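Local atomic coordinates of tryptophan halogenase superfamily (Brevundimonas sp. BAL3, PDB entry 6FRL), a protein that is a flavin-dependent halogenase that prefers bromination over chlorination and probably acts on aromatic substrates such as indoles. Residues D249-R259 with G313-F324. Sequence-based numbering, arbitrary orientation.
Sequences DAAYAVQSENR and GDPLTEPRRIPF
Ala251 and Ile322 bond to each other twice through their backbones, Ile322 N to Ala251 O at 2.8 Å and Ala251 N to Ile322 O at 3.1 Å, a hydrogen-bonded antiparallel pair. At the next hydrogen-bonded pair, Ala253 and Arg320 are joined more weakly, at 3.3 Å from Ala253 N to Arg320 O. Then the chain bows away from strand 250-257 through Thr317 and Glu318, and the register slips by two. Val254, beneath the arch, bonds to the backbone of Asn289 on the neighbouring strand, its O also takes that residue's ND2, and CG2 lies against Thr317 O. Pairing resumes where Leu316 N donates almost straight (176°) to Gln255 O, and Glu257 and Asp314 are joined by two backbone hydrogen bonds, with Glu257 N 2.8 Å from Asp314 O. Ser256 OG is bonded to the side chain of Asn289, and Gln255 OE1 to Gly55 N.

On the face shared by Ala250, Tyr252 and Arg321, the aliphatic part of the arginine crosses the phenol, its CG 3.9 Å from the Tyr252 ring centroid in a CH-pi contact. The extended chain then carries the guanidinium over Ala250 CB, with NE in a salt bridge to Asp300. With CG anti to the carbonyl carbon (chi1 -85°), the tyrosine ring also meets Pro319, CD1 to CB at 3.6 Å, and reaches helix 300-307. Cutting the ring back to an alanine here is likely to leave Arg321 CG without its aromatic face and to open a gap against Leu304 and Leu307. On the other face, Ala251 CB packs 3.4 Å from Phe324 CE1, and that ring stands edge-to-face to Phe346.

A classic beta bulge begins the strand, Asp249 and Ala250 together standing opposite Phe293. The whole is an antiparallel edge pairing: interrupted strand 314-323 closes one side of the mixed sheet in this flavin-dependent halogenase fold.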
loop_
_atom_site.group_PDB
_atom_site.type_symbol
_atom_site.label_atom_id
_atom_site.label_comp_id
_atom_site.label_asym_id
_atom_site.label_seq_id
_atom_site.Cartn_x
_atom_site.Cartn_y
_atom_site.Cartn_z
ATOM N N ASP B 249 16.446 -9.493 27.169
ATOM C CA ASP B 249 17.842 -9.296 26.766
ATOM C C ASP B 249 18.687 -10.595 26.727
ATOM O O ASP B 249 19.894 -10.529 26.584
ATOM C CB ASP B 249 18.472 -8.258 27.706
ATOM C CG ASP B 249 18.694 -8.792 29.119
ATOM O OD1 ASP B 249 17.919 -9.634 29.605
ATOM O OD2 ASP B 249 19.669 -8.366 29.760
ATOM N N ALA B 250 18.051 -11.765 26.813
ATOM C CA ALA B 250 18.768 -13.036 26.777
ATOM C C ALA B 250 17.830 -14.156 26.361
ATOM O O ALA B 250 16.595 -13.987 26.395
ATOM C CB ALA B 250 19.338 -13.348 28.142
ATOM N N ALA B 251 18.408 -15.298 25.982
ATOM C CA ALA B 251 17.614 -16.462 25.658
ATOM C C ALA B 251 18.372 -17.784 25.809
ATOM O O ALA B 251 19.583 -17.845 25.583
ATOM C CB ALA B 251 17.083 -16.342 24.238
ATOM N N TYR B 252 17.631 -18.835 26.166
ATOM C CA TYR B 252 18.124 -20.197 26.159
ATOM C C TYR B 252 17.363 -21.014 25.099
ATOM O O TYR B 252 16.144 -20.909 24.986
ATOM C CB TYR B 252 17.915 -20.836 27.527
ATOM C CG TYR B 252 19.003 -20.557 28.549
ATOM C CD1 TYR B 252 20.258 -21.124 28.425
ATOM C CD2 TYR B 252 18.745 -19.778 29.677
ATOM C CE1 TYR B 252 21.231 -20.906 29.371
ATOM C CE2 TYR B 252 19.711 -19.554 30.635
ATOM C CZ TYR B 252 20.959 -20.111 30.477
ATOM O OH TYR B 252 21.952 -19.871 31.422
ATOM N N ALA B 253 18.074 -21.826 24.322
ATOM C CA ALA B 253 17.426 -22.730 23.364
ATOM C C ALA B 253 17.944 -24.142 23.567
ATOM O O ALA B 253 19.116 -24.334 23.940
ATOM C CB ALA B 253 17.684 -22.285 21.934
ATOM N N VAL B 254 17.080 -25.114 23.303
ATOM C CA VAL B 254 17.434 -26.499 23.429
ATOM C C VAL B 254 16.503 -27.333 22.534
ATOM O O VAL B 254 15.262 -27.136 22.563
ATOM C CB VAL B 254 17.375 -26.952 24.913
ATOM C CG1 VAL B 254 15.977 -26.796 25.497
ATOM C CG2 VAL B 254 17.837 -28.402 25.086
ATOM N N GLN B 255 17.110 -28.226 21.730
ATOM C CA GLN B 255 16.354 -29.173 20.923
ATOM C C GLN B 255 15.890 -30.326 21.810
ATOM O O GLN B 255 16.621 -30.771 22.694
ATOM C CB GLN B 255 17.172 -29.728 19.733
ATOM C CG GLN B 255 17.494 -28.760 18.612
ATOM C CD GLN B 255 16.280 -28.367 17.771
ATOM O OE1 GLN B 255 15.737 -27.264 17.953
ATOM N NE2 GLN B 255 15.866 -29.239 16.836
ATOM N N SER B 256 14.672 -30.786 21.563
ATOM C CA SER B 256 14.091 -31.903 22.271
ATOM C C SER B 256 13.715 -33.012 21.287
ATOM O O SER B 256 13.422 -32.746 20.104
ATOM C CB SER B 256 12.869 -31.449 23.072
ATOM O OG SER B 256 11.782 -31.043 22.265
ATOM N N GLU B 257 13.731 -34.252 21.796
ATOM C CA GLU B 257 13.366 -35.455 21.041
ATOM C C GLU B 257 11.937 -35.798 21.429
ATOM O O GLU B 257 11.637 -35.842 22.604
ATOM C CB GLU B 257 14.334 -36.599 21.390
ATOM C CG GLU B 257 14.153 -37.896 20.594
ATOM C CD GLU B 257 15.412 -38.301 19.837
ATOM O OE1 GLU B 257 15.274 -38.601 18.629
ATOM O OE2 GLU B 257 16.536 -38.297 20.420
ATOM N N ASN B 258 11.065 -36.026 20.450
ATOM C CA ASN B 258 9.652 -36.357 20.730
ATOM C C ASN B 258 9.553 -37.680 21.504
ATOM O O ASN B 258 10.322 -38.598 21.241
ATOM C CB ASN B 258 8.825 -36.478 19.435
ATOM C CG ASN B 258 8.534 -35.145 18.771
ATOM O OD1 ASN B 258 7.993 -35.124 17.689
ATOM N ND2 ASN B 258 8.888 -34.044 19.410
ATOM N N ARG B 259 8.602 -37.763 22.444
ATOM C CA ARG B 259 8.285 -39.019 23.155
ATOM C C ARG B 259 7.335 -39.840 22.275
ATOM O O ARG B 259 6.600 -39.263 21.461
ATOM C CB ARG B 259 7.661 -38.768 24.557
ATOM C CG ARG B 259 8.400 -37.719 25.364
ATOM C CD ARG B 259 8.280 -37.784 26.866
ATOM N NE ARG B 259 9.081 -36.669 27.361
ATOM C CZ ARG B 259 9.169 -36.280 28.628
ATOM N NH1 ARG B 259 9.931 -35.237 28.930
ATOM N NH2 ARG B 259 8.510 -36.910 29.601
ATOM N N GLY B 313 9.637 -32.459 24.944
ATOM C CA GLY B 313 10.324 -33.760 24.862
ATOM C C GLY B 313 11.636 -33.867 25.645
ATOM O O GLY B 313 11.956 -33.011 26.456
ATOM N N ASP B 314 12.395 -34.924 25.362
ATOM C CA ASP B 314 13.647 -35.246 26.069
ATOM C C ASP B 314 14.751 -34.375 25.461
ATOM O O ASP B 314 14.993 -34.424 24.257
ATOM C CB ASP B 314 14.035 -36.723 25.893
ATOM C CG ASP B 314 13.005 -37.699 26.495
ATOM O OD1 ASP B 314 12.785 -37.648 27.720
ATOM O OD2 ASP B 314 12.419 -38.516 25.742
ATOM N N PRO B 315 15.433 -33.562 26.284
ATOM C CA PRO B 315 16.450 -32.672 25.710
ATOM C C PRO B 315 17.594 -33.418 25.037
ATOM O O PRO B 315 18.088 -34.357 25.619
ATOM C CB PRO B 315 16.953 -31.900 26.929
ATOM C CG PRO B 315 16.609 -32.751 28.092
ATOM C CD PRO B 315 15.331 -33.409 27.742
ATOM N N LEU B 316 17.982 -33.013 23.832
ATOM C CA LEU B 316 19.111 -33.618 23.093
ATOM C C LEU B 316 20.480 -33.149 23.562
ATOM O O LEU B 316 21.458 -33.841 23.316
ATOM C CB LEU B 316 19.043 -33.316 21.597
ATOM C CG LEU B 316 17.954 -33.965 20.750
ATOM C CD1 LEU B 316 18.000 -33.407 19.332
ATOM C CD2 LEU B 316 18.124 -35.470 20.731
ATOM N N THR B 317 20.569 -31.966 24.162
ATOM C CA THR B 317 21.809 -31.478 24.805
ATOM C C THR B 317 21.438 -30.618 25.994
ATOM O O THR B 317 20.288 -30.580 26.398
ATOM C CB THR B 317 22.698 -30.630 23.848
ATOM O OG1 THR B 317 23.816 -30.082 24.564
ATOM C CG2 THR B 317 21.930 -29.453 23.164
ATOM N N GLU B 318 22.412 -29.914 26.545
ATOM C CA GLU B 318 22.132 -28.886 27.526
ATOM C C GLU B 318 21.844 -27.576 26.816
ATOM O O GLU B 318 22.217 -27.413 25.648
ATOM C CB GLU B 318 23.278 -28.753 28.525
ATOM C CG GLU B 318 23.276 -29.921 29.510
ATOM C CD GLU B 318 24.669 -30.315 29.933
ATOM O OE1 GLU B 318 25.478 -29.405 30.244
ATOM O OE2 GLU B 318 24.948 -31.535 29.929
ATOM N N PRO B 319 21.141 -26.658 27.508
ATOM C CA PRO B 319 20.801 -25.369 26.903
ATOM C C PRO B 319 22.014 -24.479 26.659
ATOM O O PRO B 319 22.902 -24.433 27.508
ATOM C CB PRO B 319 19.881 -24.717 27.949
ATOM C CG PRO B 319 19.420 -25.838 28.824
ATOM C CD PRO B 319 20.562 -26.782 28.864
ATOM N N ARG B 320 22.048 -23.798 25.511
ATOM C CA ARG B 320 23.043 -22.758 25.259
ATOM C C ARG B 320 22.377 -21.417 25.479
ATOM O O ARG B 320 21.222 -21.203 25.104
ATOM C CB ARG B 320 23.656 -22.828 23.853
ATOM C CG ARG B 320 24.853 -23.781 23.761
ATOM C CD ARG B 320 25.749 -23.483 22.518
ATOM N NE ARG B 320 25.185 -23.877 21.205
ATOM C CZ ARG B 320 24.465 -23.100 20.372
ATOM N NH1 ARG B 320 24.161 -21.831 20.669
ATOM N NH2 ARG B 320 24.018 -23.614 19.228
ATOM N N ARG B 321 23.126 -20.505 26.087
ATOM C CA ARG B 321 22.666 -19.147 26.226
ATOM C C ARG B 321 23.018 -18.417 24.951
ATOM O O ARG B 321 24.015 -18.745 24.304
ATOM C CB ARG B 321 23.295 -18.478 27.422
ATOM C CG ARG B 321 22.345 -17.572 28.159
ATOM C CD ARG B 321 23.129 -16.883 29.256
ATOM N NE ARG B 321 22.382 -15.897 30.053
ATOM C CZ ARG B 321 22.364 -14.571 29.876
ATOM N NH1 ARG B 321 23.005 -13.998 28.863
ATOM N NH2 ARG B 321 21.684 -13.810 30.723
ATOM N N ILE B 322 22.166 -17.456 24.587
ATOM C CA ILE B 322 22.379 -16.555 23.446
ATOM C C ILE B 322 22.130 -15.123 23.945
ATOM O O ILE B 322 21.090 -14.880 24.590
ATOM C CB ILE B 322 21.415 -16.842 22.282
ATOM C CG1 ILE B 322 21.305 -18.347 21.996
ATOM C CG2 ILE B 322 21.884 -16.111 21.029
ATOM C CD1 ILE B 322 20.107 -18.740 21.133
ATOM N N PRO B 323 23.098 -14.194 23.736
ATOM C CA PRO B 323 22.763 -12.775 23.935
ATOM C C PRO B 323 21.824 -12.218 22.847
ATOM O O PRO B 323 21.927 -12.536 21.648
ATOM C CB PRO B 323 24.127 -12.060 23.931
ATOM C CG PRO B 323 25.099 -13.109 24.334
ATOM C CD PRO B 323 24.558 -14.412 23.790
ATOM N N PHE B 324 20.880 -11.420 23.323
ATOM C CA PHE B 324 19.908 -10.773 22.499
ATOM C C PHE B 324 20.335 -9.359 22.567
ATOM O O PHE B 324 20.663 -8.871 23.644
ATOM C CB PHE B 324 18.523 -10.887 23.134
ATOM C CG PHE B 324 17.720 -12.045 22.651
ATOM C CD1 PHE B 324 18.324 -13.181 22.084
ATOM C CD2 PHE B 324 16.329 -11.999 22.761
ATOM C CE1 PHE B 324 17.550 -14.233 21.629
ATOM C CE2 PHE B 324 15.553 -13.049 22.313
ATOM C CZ PHE B 324 16.163 -14.168 21.749
#